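Long-range contact in PE family protein PE8 (Mycobacterium tuberculosis, PDB 5XFS), which promotes the survival of recombinant mycobacteria inside macrophages by regulating host inflammatory cytokine production and inhibiting late apoptosis of the cell: residues 17-22 with 83-88. Residues are numbered along the deposited sequence; the frame is centred on the assembly and turned at random.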
ATOM      1  N   THR A  17      34.151  31.938  48.284  1.00 83.93           N
ATOM      2  CA  THR A  17      34.621  30.560  48.188  1.00 82.85           C
ATOM      3  C   THR A  17      33.496  29.557  48.423  1.00 81.70           C
ATOM      4  O   THR A  17      33.532  28.451  47.871  1.00 83.07           O
ATOM      5  CB  THR A  17      35.769  30.339  49.169  1.00 84.77           C
ATOM      6  OG1 THR A  17      35.522  31.097  50.358  1.00 86.00           O
ATOM      7  CG2 THR A  17      37.094  30.790  48.546  1.00 82.55           C
ATOM      8  N   ALA A  18      32.485  29.917  49.218  1.00 80.12           N
ATOM      9  CA  ALA A  18      31.303  29.067  49.333  1.00 81.19           C
ATOM     10  C   ALA A  18      30.599  28.935  47.990  1.00 78.23           C
ATOM     11  O   ALA A  18      30.334  27.822  47.521  1.00 78.22           O
ATOM     12  CB  ALA A  18      30.345  29.622  50.387  1.00 80.42           C
ATOM     13  N   ALA A  19      30.292  30.068  47.349  1.00 77.91           N
ATOM     14  CA  ALA A  19      29.675  30.028  46.026  1.00 72.86           C
ATOM     15  C   ALA A  19      30.565  29.325  45.009  1.00 71.57           C
ATOM     16  O   ALA A  19      30.064  28.751  44.035  1.00 70.52           O
ATOM     17  CB  ALA A  19      29.355  31.446  45.553  1.00 73.43           C
ATOM     18  N   ALA A  20      31.883  29.368  45.211  1.00 71.22           N
ATOM     19  CA  ALA A  20      32.800  28.618  44.359  1.00 69.78           C
ATOM     20  C   ALA A  20      32.526  27.125  44.448  1.00 73.81           C
ATOM     21  O   ALA A  20      32.260  26.463  43.437  1.00 70.13           O
ATOM     22  CB  ALA A  20      34.244  28.908  44.761  1.00 68.36           C
ATOM     23  N   ALA A  21      32.592  26.580  45.666  1.00 76.06           N
ATOM     24  CA  ALA A  21      32.454  25.142  45.851  1.00 73.14           C
ATOM     25  C   ALA A  21      31.022  24.684  45.594  1.00 73.93           C
ATOM     26  O   ALA A  21      30.802  23.620  45.000  1.00 78.06           O
ATOM     27  CB  ALA A  21      32.915  24.757  47.258  1.00 74.44           C
ATOM     28  N   GLN A  22      30.031  25.465  46.026  1.00 72.32           N
ATOM     29  CA  GLN A  22      28.647  25.085  45.764  1.00 74.41           C
ATOM     30  C   GLN A  22      28.381  24.993  44.266  1.00 69.71           C
ATOM     31  O   GLN A  22      27.677  24.087  43.808  1.00 70.20           O
ATOM     32  CB  GLN A  22      27.692  26.076  46.432  1.00 82.80           C
ATOM     33  CG  GLN A  22      26.429  26.391  45.626  1.00 84.25           C
ATOM     34  CD  GLN A  22      25.439  27.257  46.399  1.00 91.60           C
ATOM     35  OE1 GLN A  22      24.694  26.763  47.250  1.00 98.41           O
ATOM     36  NE2 GLN A  22      25.427  28.553  46.103  1.00 88.95           N
ATOM     37  N   ASN A  83      36.728  28.572  38.812  1.00 53.06           N
ATOM     38  CA  ASN A  83      38.106  28.892  39.176  1.00 55.05           C
ATOM     39  C   ASN A  83      38.262  30.377  39.454  1.00 52.22           C
ATOM     40  O   ASN A  83      38.713  30.781  40.531  1.00 52.73           O
ATOM     41  CB  ASN A  83      39.050  28.468  38.058  1.00 58.21           C
ATOM     42  CG  ASN A  83      40.424  29.028  38.242  1.00 59.17           C
ATOM     43  OD1 ASN A  83      41.021  28.870  39.303  1.00 59.63           O
ATOM     44  ND2 ASN A  83      40.944  29.672  37.218  1.00 60.38           N
ATOM     45  N   THR A  84      37.861  31.193  38.492  1.00 54.18           N
ATOM     46  CA  THR A  84      37.993  32.634  38.604  1.00 53.25           C
ATOM     47  C   THR A  84      37.219  33.218  39.774  1.00 49.91           C
ATOM     48  O   THR A  84      37.702  34.112  40.444  1.00 58.24           O
ATOM     49  CB  THR A  84      37.544  33.319  37.306  1.00 54.01           C
ATOM     50  OG1 THR A  84      38.623  33.308  36.369  1.00 57.80           O
ATOM     51  CG2 THR A  84      37.127  34.749  37.560  1.00 48.75           C
ATOM     52  N   LEU A  85      36.027  32.713  40.026  1.00 49.89           N
ATOM     53  CA  LEU A  85      35.258  33.193  41.157  1.00 52.23           C
ATOM     54  C   LEU A  85      35.983  32.782  42.428  1.00 54.56           C
ATOM     55  O   LEU A  85      36.062  33.533  43.387  1.00 56.03           O
ATOM     56  CB  LEU A  85      33.860  32.592  41.130  1.00 54.77           C
ATOM     57  CG  LEU A  85      32.958  32.865  42.327  1.00 54.64           C
ATOM     58  CD1 LEU A  85      32.158  34.129  42.096  1.00 54.30           C
ATOM     59  CD2 LEU A  85      32.031  31.686  42.547  1.00 54.65           C
ATOM     60  N   GLY A  86      36.500  31.562  42.416  1.00 54.93           N
ATOM     61  CA  GLY A  86      37.241  30.983  43.517  1.00 58.41           C
ATOM     62  C   GLY A  86      38.534  31.700  43.820  1.00 64.86           C
ATOM     63  O   GLY A  86      38.932  31.827  44.972  1.00 70.63           O
ATOM     64  N   ILE A  87      39.203  32.165  42.775  1.00 61.38           N
ATOM     65  CA  ILE A  87      40.473  32.852  42.927  1.00 58.09           C
ATOM     66  C   ILE A  87      40.336  34.106  43.771  1.00 62.46           C
ATOM     67  O   ILE A  87      41.208  34.401  44.576  1.00 72.51           O
ATOM     68  CB  ILE A  87      41.066  33.237  41.566  1.00 54.46           C
ATOM     69  CG1 ILE A  87      41.810  32.063  40.957  1.00 54.93           C
ATOM     70  CG2 ILE A  87      42.033  34.397  41.700  1.00 58.17           C
ATOM     71  CD1 ILE A  87      42.689  32.467  39.801  1.00 55.24           C
ATOM     72  N   SER A  88      39.255  34.853  43.592  1.00 56.48           N
ATOM     73  CA  SER A  88      39.083  36.054  44.376  1.00 59.02           C
ATOM     74  C   SER A  88      38.990  35.645  45.833  1.00 69.00           C
ATOM     75  O   SER A  88      38.134  34.855  46.211  1.00 70.14           O
ATOM     76  CB  SER A  88      37.798  36.758  43.962  1.00 58.25           C
ATOM     77  OG  SER A  88      37.638  36.743  42.556  1.00 58.09           O
TER
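Leu85 and Ala20 meet at the closely packed part of this contact, where the leucine methyl CD2 lies over the backbone between Ala19 and Ala20. Leu85 CD2 is 3.5 Å from Ala20 N and 4.0 Å from Ala19 CB, meeting main-chain atoms of this turn as well as an alanine methyl. The CB of Leu85 already points toward helix 13-36, and CG, anti to the backbone N (chi1 173°), continues outward from it. One residue on, Gly86 has no side chain, and Ala20 CB fits against the bare Gly86 CA at 3.9 Å. Ala20 CA and Gly86 CA, 5.1 Å apart, are the nearest pair of CA atoms between the segments. The axes of the short helical segments approach to 8.3 Å, with their N-to-C directions 157° apart. This near-antiparallel pairing belongs to the helical hairpin of the N-terminal PE domain, the part of the longer protein present here, at the end where the N-terminal part of helix 13-36 lies beside the C-terminal end of helix 51-87. The Leu85 side is buried: this leucine also touches Leu16, and an apolar side chain of another protein in the assembly packs on Ala19. Toward exposed Thr17 the packing thins, Thr17 CG2 coming only to 4.2 Å from Gly86 O.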